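Local structure of citrate synthase (Thermotoga maritima, 2P2W) at residues L126-R131 / L138-K143; E149-M154 / L310-N315; E232-K237 / E241-M246. The protein probably catalyses the condensation of oxaloacetate with acetyl-CoA, with hydrolysis, to give citrate and CoA, a step of the tricarboxylic acid cycle. All coordinates share one frame; numbering follows the deposited sequence.

Interaction 1: residues L126-R131 / L138-K143; sequences LAYYYR and LIRPRK
Tyr128 OH, at the end of a ring reaching out from the helix, is the polar atom on which the returning loop closes. Pro141 CD comes to 3.3 Å of Tyr128 OH, and Arg140 CD lies 3.4 Å from the same oxygen. Arg140 NH1 is also near, but no hydrogen bond crosses between the two segments, and the nearest loop atoms to the hydroxyl are these two carbons. Back along the ring, Leu138 does the covering: its CD1 stands 4.3 Å from the Tyr128 ring centroid and only 9° off the ring normal, a CH-pi contact over one face. The other methyl of Leu138 turns to the base of the tyrosine, with CD2 3.6 Å from Tyr128 O. At the ring edge, in plane, Ile139 O faces Tyr128 CE1 at 3.7 Å. Leu78 of helix 75-81 also packs on Tyr128 and Leu138.

One turn further on, Arg131 folds back on itself, bent at both chi2 (-70°) and chi3 (-67°), which lays its guanidinium against the loop. Ile139 CD1 sits over the centre of that flat group, 3.5 Å from Arg131 CZ. The polar rim of the guanidinium is used separately: NE bonds to Glu137 O, just before residues 138-143, and this tie should limit how far the group can turn beneath the isoleucine. The result is a long connection between successive helices, in which the chain leaving helix 110-133 doubles back past its last turns before entering helix 147-156, within the largely helical fold of the citrate synthase family.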
# COMPACT_ATOMS: atom_id res chain seq x y z
N LEU A 126 -5.68 -15.84 9.77
CA LEU A 126 -6.79 -16.32 8.95
C LEU A 126 -7.63 -17.38 9.65
O LEU A 126 -8.86 -17.31 9.66
CB LEU A 126 -6.27 -16.89 7.63
CG LEU A 126 -5.46 -15.94 6.74
CD1 LEU A 126 -5.13 -16.63 5.42
CD2 LEU A 126 -6.24 -14.66 6.49
N ALA A 127 -6.97 -18.38 10.24
CA ALA A 127 -7.68 -19.45 10.92
C ALA A 127 -8.48 -18.93 12.11
O ALA A 127 -9.65 -19.29 12.28
CB ALA A 127 -6.70 -20.53 11.36
N TYR A 128 -7.86 -18.09 12.93
CA TYR A 128 -8.54 -17.53 14.09
C TYR A 128 -9.78 -16.74 13.70
O TYR A 128 -10.82 -16.86 14.35
CB TYR A 128 -7.60 -16.61 14.87
CG TYR A 128 -6.66 -17.30 15.84
CD1 TYR A 128 -6.48 -18.69 15.82
CD2 TYR A 128 -5.94 -16.56 16.78
CE1 TYR A 128 -5.59 -19.31 16.71
CE2 TYR A 128 -5.06 -17.17 17.66
CZ TYR A 128 -4.89 -18.54 17.62
OH TYR A 128 -4.00 -19.13 18.50
N TYR A 129 -9.67 -15.91 12.66
CA TYR A 129 -10.81 -15.11 12.25
C TYR A 129 -11.91 -16.01 11.69
O TYR A 129 -13.09 -15.74 11.87
CB TYR A 129 -10.41 -14.06 11.22
CG TYR A 129 -11.54 -13.11 10.89
CD1 TYR A 129 -11.85 -12.04 11.74
CD2 TYR A 129 -12.36 -13.34 9.79
CE1 TYR A 129 -12.95 -11.23 11.50
CE2 TYR A 129 -13.47 -12.53 9.54
CZ TYR A 129 -13.76 -11.48 10.40
OH TYR A 129 -14.86 -10.69 10.14
N TYR A 130 -11.51 -17.07 11.00
CA TYR A 130 -12.46 -18.01 10.44
C TYR A 130 -13.28 -18.65 11.56
O TYR A 130 -14.52 -18.64 11.52
CB TYR A 130 -11.71 -19.09 9.67
CG TYR A 130 -12.60 -20.16 9.08
CD1 TYR A 130 -13.51 -19.87 8.07
CD2 TYR A 130 -12.52 -21.48 9.54
CE1 TYR A 130 -14.32 -20.86 7.52
CE2 TYR A 130 -13.32 -22.48 8.99
CZ TYR A 130 -14.22 -22.16 7.98
OH TYR A 130 -15.01 -23.15 7.44
N ARG A 131 -12.59 -19.20 12.56
CA ARG A 131 -13.25 -19.85 13.69
C ARG A 131 -14.13 -18.85 14.43
O ARG A 131 -15.29 -19.14 14.75
CB ARG A 131 -12.20 -20.41 14.66
CG ARG A 131 -11.22 -21.38 14.03
CD ARG A 131 -11.89 -22.71 13.67
NE ARG A 131 -12.31 -23.46 14.86
CZ ARG A 131 -12.78 -24.70 14.83
NH1 ARG A 131 -12.88 -25.34 13.67
NH2 ARG A 131 -13.14 -25.30 15.95
N LEU A 138 -11.44 -21.42 19.16
CA LEU A 138 -10.17 -21.30 18.47
C LEU A 138 -9.38 -22.59 18.61
O LEU A 138 -9.51 -23.30 19.61
CB LEU A 138 -9.34 -20.15 19.05
CG LEU A 138 -9.89 -18.73 19.00
CD1 LEU A 138 -8.91 -17.77 19.66
CD2 LEU A 138 -10.14 -18.32 17.56
N ILE A 139 -8.59 -22.90 17.59
CA ILE A 139 -7.74 -24.08 17.62
C ILE A 139 -6.33 -23.52 17.55
O ILE A 139 -5.90 -23.01 16.51
CB ILE A 139 -8.00 -25.02 16.42
CG1 ILE A 139 -9.40 -25.64 16.56
CG2 ILE A 139 -6.93 -26.11 16.37
CD1 ILE A 139 -9.82 -26.51 15.37
N ARG A 140 -5.63 -23.57 18.67
CA ARG A 140 -4.28 -23.02 18.79
C ARG A 140 -3.28 -23.72 17.85
O ARG A 140 -3.42 -24.88 17.50
CB ARG A 140 -3.82 -23.17 20.24
CG ARG A 140 -4.80 -22.53 21.22
CD ARG A 140 -4.64 -21.00 21.29
NE ARG A 140 -5.68 -20.41 22.13
CZ ARG A 140 -5.54 -19.11 22.46
NH1 ARG A 140 -4.50 -18.42 22.02
NH2 ARG A 140 -6.46 -18.52 23.23
N PRO A 141 -2.24 -22.98 17.43
CA PRO A 141 -1.22 -23.54 16.54
C PRO A 141 -0.55 -24.72 17.23
O PRO A 141 -0.29 -24.68 18.43
CB PRO A 141 -0.25 -22.37 16.34
CG PRO A 141 -1.10 -21.16 16.57
CD PRO A 141 -1.96 -21.56 17.73
N ARG A 142 -0.27 -25.78 16.48
CA ARG A 142 0.40 -26.96 17.03
C ARG A 142 1.84 -26.97 16.55
O ARG A 142 2.10 -27.03 15.35
CB ARG A 142 -0.31 -28.23 16.58
CG ARG A 142 -1.63 -28.49 17.29
CD ARG A 142 -2.32 -29.72 16.73
NE ARG A 142 -1.42 -30.87 16.66
CZ ARG A 142 -1.78 -32.07 16.24
NH1 ARG A 142 -3.04 -32.29 15.86
NH2 ARG A 142 -0.90 -33.06 16.18
N LYS A 143 2.78 -26.93 17.49
CA LYS A 143 4.19 -26.89 17.13
C LYS A 143 4.72 -28.18 16.51
O LYS A 143 5.80 -28.18 15.93
CB LYS A 143 5.04 -26.50 18.35
CG LYS A 143 6.29 -25.71 17.96
CD LYS A 143 7.12 -25.30 19.17
CE LYS A 143 8.30 -24.41 18.75
NZ LYS A 143 9.24 -25.14 17.86

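Interaction 2: residues E149-M154 / L310-N315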
# COMPACT_ATOMS: atom_id res chain seq x y z
N GLU A 149 0.29 -27.94 7.21
CA GLU A 149 -0.50 -28.91 7.98
C GLU A 149 -1.22 -28.17 9.09
O GLU A 149 -2.42 -28.36 9.31
CB GLU A 149 0.41 -29.95 8.65
CG GLU A 149 0.79 -31.13 7.79
CD GLU A 149 1.71 -32.09 8.53
OE1 GLU A 149 2.34 -31.68 9.54
OE2 GLU A 149 1.81 -33.26 8.10
N ASN A 150 -0.48 -27.32 9.79
CA ASN A 150 -1.03 -26.56 10.89
C ASN A 150 -2.13 -25.60 10.48
O ASN A 150 -3.10 -25.40 11.23
CB ASN A 150 0.06 -25.78 11.60
CG ASN A 150 -0.48 -24.97 12.75
OD1 ASN A 150 -0.92 -25.52 13.77
ND2 ASN A 150 -0.43 -23.65 12.61
N PHE A 151 -1.99 -24.99 9.32
CA PHE A 151 -3.01 -24.06 8.85
C PHE A 151 -4.31 -24.84 8.67
O PHE A 151 -5.37 -24.42 9.14
CB PHE A 151 -2.60 -23.42 7.52
CG PHE A 151 -3.68 -22.58 6.90
CD1 PHE A 151 -4.39 -21.66 7.67
CD2 PHE A 151 -3.98 -22.70 5.55
CE1 PHE A 151 -5.40 -20.88 7.10
CE2 PHE A 151 -4.99 -21.92 4.97
CZ PHE A 151 -5.69 -21.01 5.75
N TYR A 152 -4.21 -25.98 8.00
CA TYR A 152 -5.38 -26.80 7.75
C TYR A 152 -6.01 -27.26 9.06
O TYR A 152 -7.24 -27.30 9.19
CB TYR A 152 -4.98 -28.01 6.91
CG TYR A 152 -6.14 -28.72 6.27
CD1 TYR A 152 -6.62 -28.33 5.01
CD2 TYR A 152 -6.77 -29.79 6.91
CE1 TYR A 152 -7.70 -28.99 4.42
CE2 TYR A 152 -7.84 -30.45 6.32
CZ TYR A 152 -8.30 -30.05 5.08
OH TYR A 152 -9.36 -30.72 4.51
N TYR A 153 -5.18 -27.58 10.05
CA TYR A 153 -5.69 -28.04 11.33
C TYR A 153 -6.35 -26.92 12.14
O TYR A 153 -7.37 -27.16 12.80
CB TYR A 153 -4.58 -28.70 12.15
CG TYR A 153 -5.11 -29.54 13.29
CD1 TYR A 153 -5.47 -30.87 13.09
CD2 TYR A 153 -5.31 -28.99 14.56
CE1 TYR A 153 -6.02 -31.63 14.11
CE2 TYR A 153 -5.86 -29.74 15.59
CZ TYR A 153 -6.22 -31.07 15.36
OH TYR A 153 -6.78 -31.82 16.36
N MET A 154 -5.78 -25.72 12.11
CA MET A 154 -6.37 -24.60 12.85
C MET A 154 -7.69 -24.20 12.21
O MET A 154 -8.55 -23.60 12.86
CB MET A 154 -5.44 -23.39 12.86
CG MET A 154 -4.14 -23.58 13.64
SD MET A 154 -3.23 -22.02 13.78
CE MET A 154 -3.09 -21.53 12.05
N LEU A 310 -11.07 -27.61 -2.05
CA LEU A 310 -10.42 -27.98 -0.79
C LEU A 310 -11.24 -27.52 0.42
O LEU A 310 -10.88 -27.76 1.57
CB LEU A 310 -9.05 -27.32 -0.72
CG LEU A 310 -8.02 -27.93 -1.65
CD1 LEU A 310 -6.63 -27.27 -1.46
CD2 LEU A 310 -7.82 -29.44 -1.41
N GLY A 311 -12.33 -26.76 0.15
CA GLY A 311 -13.25 -26.39 1.24
C GLY A 311 -13.00 -24.98 1.85
O GLY A 311 -13.55 -24.70 2.91
N PHE A 312 -12.22 -24.11 1.21
CA PHE A 312 -11.99 -22.78 1.75
C PHE A 312 -13.03 -21.77 1.28
O PHE A 312 -13.54 -21.87 0.16
CB PHE A 312 -10.60 -22.27 1.36
CG PHE A 312 -9.48 -23.01 2.03
CD1 PHE A 312 -9.00 -22.60 3.27
CD2 PHE A 312 -8.92 -24.13 1.43
CE1 PHE A 312 -7.98 -23.30 3.91
CE2 PHE A 312 -7.89 -24.85 2.07
CZ PHE A 312 -7.43 -24.43 3.31
N PRO A 313 -13.37 -20.78 2.13
CA PRO A 313 -14.35 -19.75 1.79
C PRO A 313 -13.81 -18.90 0.64
O PRO A 313 -12.62 -18.58 0.61
CB PRO A 313 -14.47 -18.92 3.07
CG PRO A 313 -13.57 -19.44 4.15
CD PRO A 313 -12.87 -20.59 3.50
N ARG A 314 -14.67 -18.52 -0.30
CA ARG A 314 -14.26 -17.73 -1.45
C ARG A 314 -13.61 -16.39 -1.07
O ARG A 314 -12.71 -15.90 -1.74
CB ARG A 314 -15.49 -17.50 -2.34
CG ARG A 314 -16.00 -18.81 -2.93
CD ARG A 314 -17.13 -18.62 -3.95
NE ARG A 314 -17.45 -19.91 -4.56
CZ ARG A 314 -18.41 -19.94 -5.51
NH1 ARG A 314 -19.04 -18.84 -5.86
NH2 ARG A 314 -18.71 -21.11 -6.10
N ASN A 315 -14.10 -15.77 0.02
CA ASN A 315 -13.53 -14.48 0.39
C ASN A 315 -12.19 -14.61 1.14
O ASN A 315 -11.66 -13.66 1.70
CB ASN A 315 -14.56 -13.66 1.18
CG ASN A 315 -14.75 -14.22 2.56
OD1 ASN A 315 -14.63 -15.41 2.81
ND2 ASN A 315 -15.10 -13.31 3.49
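Tyr152 and Phe312 mark the nearest approach of the two backbones, yet their CA atoms remain 9.8 Å apart, so side chains must bridge the gap. Residues 149-154 are a piece of helix 147-156; residues 310-315 form the link from helix 299-309 to helix 317-337. The link starts with a Schellman motif at Gly311, whose phi of 97° would press any CB against the carbonyl oxygen of Leu310. That turn sends the chain out of its helix and leaves Phe312, the next residue, directed at helix 147-156.

Two phenylalanines carry the contact. Their planes lie only 15° from parallel, but the rings are slid so far apart that they barely overlap, and their centroids are 5.6 Å apart. What touches is one corner of each: Phe151 CE2 meets Phe312 CE1 at 3.5 Å, and Phe151 CZ is 3.7 Å from that same Phe312 CE1. Phe151 reaches this spot because its CG is anti to the backbone N (chi1 173°), carrying the ring out from the helix toward the link. Tyr152 comes in next to it, its CD1 4.3 Å from Phe312 CZ, while its hydroxyl stays 4.4 Å from Leu310 O, too far for a hydrogen bond.

Phe156 extends the cluster, packing edge-to-face with both Tyr152 and Phe312. Leu320 of helix 317-337 touches both phenylalanines, and Leu166 of helix 163-173 lies against Leu310 and Phe312. Since no hydrogen bond or ion pair spans the two segments, this buried meeting of a helix and an interhelical loop rests on contact between aromatic rings, with leucines of neighbouring helices packed round them, and dispersion and the exclusion of water are the probable source of its stability.

Interaction 3: residues E232-K237 / E241-M246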
# COMPACT_ATOMS: atom_id res chain seq x y z
N GLU A 232 -19.06 -21.04 -25.40
CA GLU A 232 -18.94 -20.25 -26.62
C GLU A 232 -19.74 -18.95 -26.56
O GLU A 232 -19.22 -17.87 -26.85
CB GLU A 232 -19.38 -21.06 -27.83
CG GLU A 232 -19.28 -20.29 -29.13
CD GLU A 232 -19.74 -21.09 -30.32
OE1 GLU A 232 -20.22 -22.23 -30.13
OE2 GLU A 232 -19.64 -20.58 -31.45
N GLU A 233 -21.01 -19.05 -26.18
CA GLU A 233 -21.89 -17.89 -26.10
C GLU A 233 -21.40 -16.85 -25.09
O GLU A 233 -21.47 -15.64 -25.34
CB GLU A 233 -23.30 -18.33 -25.71
CG GLU A 233 -24.32 -17.20 -25.68
CD GLU A 233 -25.75 -17.71 -25.68
OE1 GLU A 233 -25.96 -18.91 -25.99
OE2 GLU A 233 -26.67 -16.92 -25.37
N PHE A 234 -20.90 -17.32 -23.95
CA PHE A 234 -20.41 -16.41 -22.92
C PHE A 234 -19.18 -15.65 -23.40
O PHE A 234 -19.08 -14.43 -23.19
CB PHE A 234 -20.05 -17.20 -21.66
CG PHE A 234 -19.46 -16.35 -20.57
CD1 PHE A 234 -20.28 -15.53 -19.79
CD2 PHE A 234 -18.09 -16.35 -20.33
CE1 PHE A 234 -19.74 -14.73 -18.79
CE2 PHE A 234 -17.54 -15.56 -19.33
CZ PHE A 234 -18.36 -14.75 -18.56
N VAL A 235 -18.25 -16.36 -24.02
CA VAL A 235 -17.02 -15.73 -24.52
C VAL A 235 -17.33 -14.68 -25.58
O VAL A 235 -16.81 -13.57 -25.53
CB VAL A 235 -16.05 -16.79 -25.10
CG1 VAL A 235 -14.85 -16.10 -25.75
CG2 VAL A 235 -15.56 -17.71 -23.98
N GLN A 236 -18.19 -15.03 -26.54
CA GLN A 236 -18.55 -14.09 -27.59
C GLN A 236 -19.19 -12.84 -27.01
O GLN A 236 -18.94 -11.72 -27.46
CB GLN A 236 -19.49 -14.75 -28.60
CG GLN A 236 -18.80 -15.74 -29.52
CD GLN A 236 -17.59 -15.13 -30.22
OE1 GLN A 236 -17.67 -14.03 -30.77
NE2 GLN A 236 -16.47 -15.84 -30.21
N LYS A 237 -20.03 -13.03 -25.99
CA LYS A 237 -20.70 -11.93 -25.31
C LYS A 237 -19.66 -11.02 -24.66
O LYS A 237 -19.77 -9.80 -24.72
CB LYS A 237 -21.65 -12.48 -24.23
CG LYS A 237 -22.17 -11.43 -23.26
CD LYS A 237 -22.77 -12.08 -22.02
CE LYS A 237 -23.89 -11.25 -21.43
NZ LYS A 237 -24.10 -11.55 -19.98
N GLU A 241 -19.02 -6.99 -25.35
CA GLU A 241 -19.15 -6.02 -24.27
C GLU A 241 -17.79 -5.54 -23.77
O GLU A 241 -17.72 -4.65 -22.92
CB GLU A 241 -19.89 -6.65 -23.08
CG GLU A 241 -21.33 -7.02 -23.36
CD GLU A 241 -21.93 -7.82 -22.23
OE1 GLU A 241 -21.17 -8.30 -21.37
OE2 GLU A 241 -23.17 -7.99 -22.22
N LYS A 242 -16.72 -6.12 -24.30
CA LYS A 242 -15.37 -5.76 -23.88
C LYS A 242 -15.25 -6.03 -22.39
O LYS A 242 -14.66 -5.25 -21.64
CB LYS A 242 -15.10 -4.29 -24.18
CG LYS A 242 -15.04 -3.96 -25.67
CD LYS A 242 -14.67 -2.50 -25.91
CE LYS A 242 -14.46 -2.22 -27.40
NZ LYS A 242 -13.61 -1.01 -27.61
N ARG A 243 -15.84 -7.14 -21.95
CA ARG A 243 -15.79 -7.54 -20.55
C ARG A 243 -14.55 -8.39 -20.33
O ARG A 243 -14.26 -9.29 -21.12
CB ARG A 243 -17.04 -8.35 -20.18
CG ARG A 243 -17.02 -8.92 -18.77
CD ARG A 243 -18.29 -9.72 -18.46
NE ARG A 243 -18.14 -10.52 -17.25
CZ ARG A 243 -19.09 -11.29 -16.74
NH1 ARG A 243 -20.28 -11.37 -17.33
NH2 ARG A 243 -18.86 -12.00 -15.64
N LYS A 244 -13.82 -8.10 -19.26
CA LYS A 244 -12.60 -8.84 -18.95
C LYS A 244 -12.94 -10.26 -18.49
O LYS A 244 -13.71 -10.44 -17.56
CB LYS A 244 -11.82 -8.11 -17.86
CG LYS A 244 -10.86 -8.98 -17.05
CD LYS A 244 -9.60 -9.33 -17.82
CE LYS A 244 -8.54 -9.91 -16.89
NZ LYS A 244 -7.19 -9.32 -17.12
N ILE A 245 -12.37 -11.25 -19.17
CA ILE A 245 -12.59 -12.65 -18.79
C ILE A 245 -11.61 -12.99 -17.67
O ILE A 245 -10.41 -13.08 -17.90
CB ILE A 245 -12.36 -13.59 -19.99
CG1 ILE A 245 -13.34 -13.25 -21.12
CG2 ILE A 245 -12.54 -15.04 -19.56
CD1 ILE A 245 -13.13 -14.05 -22.39
N MET A 246 -12.14 -13.16 -16.46
CA MET A 246 -11.32 -13.47 -15.30
C MET A 246 -10.60 -14.82 -15.43
O MET A 246 -11.14 -15.77 -15.97
CB MET A 246 -12.20 -13.48 -14.04
CG MET A 246 -12.80 -12.12 -13.70
SD MET A 246 -11.56 -10.96 -13.03
CE MET A 246 -12.41 -9.38 -13.28
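Glu241 N gives its hydrogen to Lys237 O at 3.0 Å, with an N-H...O angle of 161°, the hydrogen bond that joins the two segments. The next donors turn inward as well: Arg243 N bonds to Cys238 O and Lys242 N to the carbonyl one residue further on, a Schellman motif with Lys242 as its positive-phi C-prime residue. Three successive carbonyls from Lys237 onward thus have their donors.

Among the side chains, Lys237 and Glu241 lie obliquely across each other. Glu241 OE2 rests 3.4 Å from Lys237 CE, but Lys237 NZ is 4.3 Å from Glu241 OE2, beyond a salt bridge. Arg243 NH2 makes a salt bridge with Glu224 of helix 214-225. Phe234 CZ sits over the centre of the guanidinium face, the ring turned 81° to the guanidinium plane, and Phe234 CE1 is 3.7 Å from Arg243 NH1. A leucine in place of Arg243 would probably leave Glu224 without this charged mate and take away the flat group over which Phe234 CZ sits. Deeper in, Ile245 CD1 meets Val235 CG1 at 4.3 Å. Backbone bonds thus close the helix end, while Arg243, through its charged partner Glu224, ties the departing chain to a neighbouring helix.

How the interactions relate
Interactions 1 and 2 form one continuous patch, their centres about 10 Å apart: the loop of interaction 1 leads into and packs against helix 147-156, which supplies the first segment of interaction 2. Arg142 N probably bonds to Asn150 OD1 at 2.8 Å, and Met154 CG packs 3.4 Å from Ile139 O. Interaction 3 stands apart, its centre about 40 Å from that of interaction 1 and about 32 Å from that of interaction 2. It alone approaches the catalytic region: the Ile245 side chain is about 10 Å from that of Asp300, a predicted active-site residue, and about 9 Å from a bound citrate, probably from the crystallisation liquor.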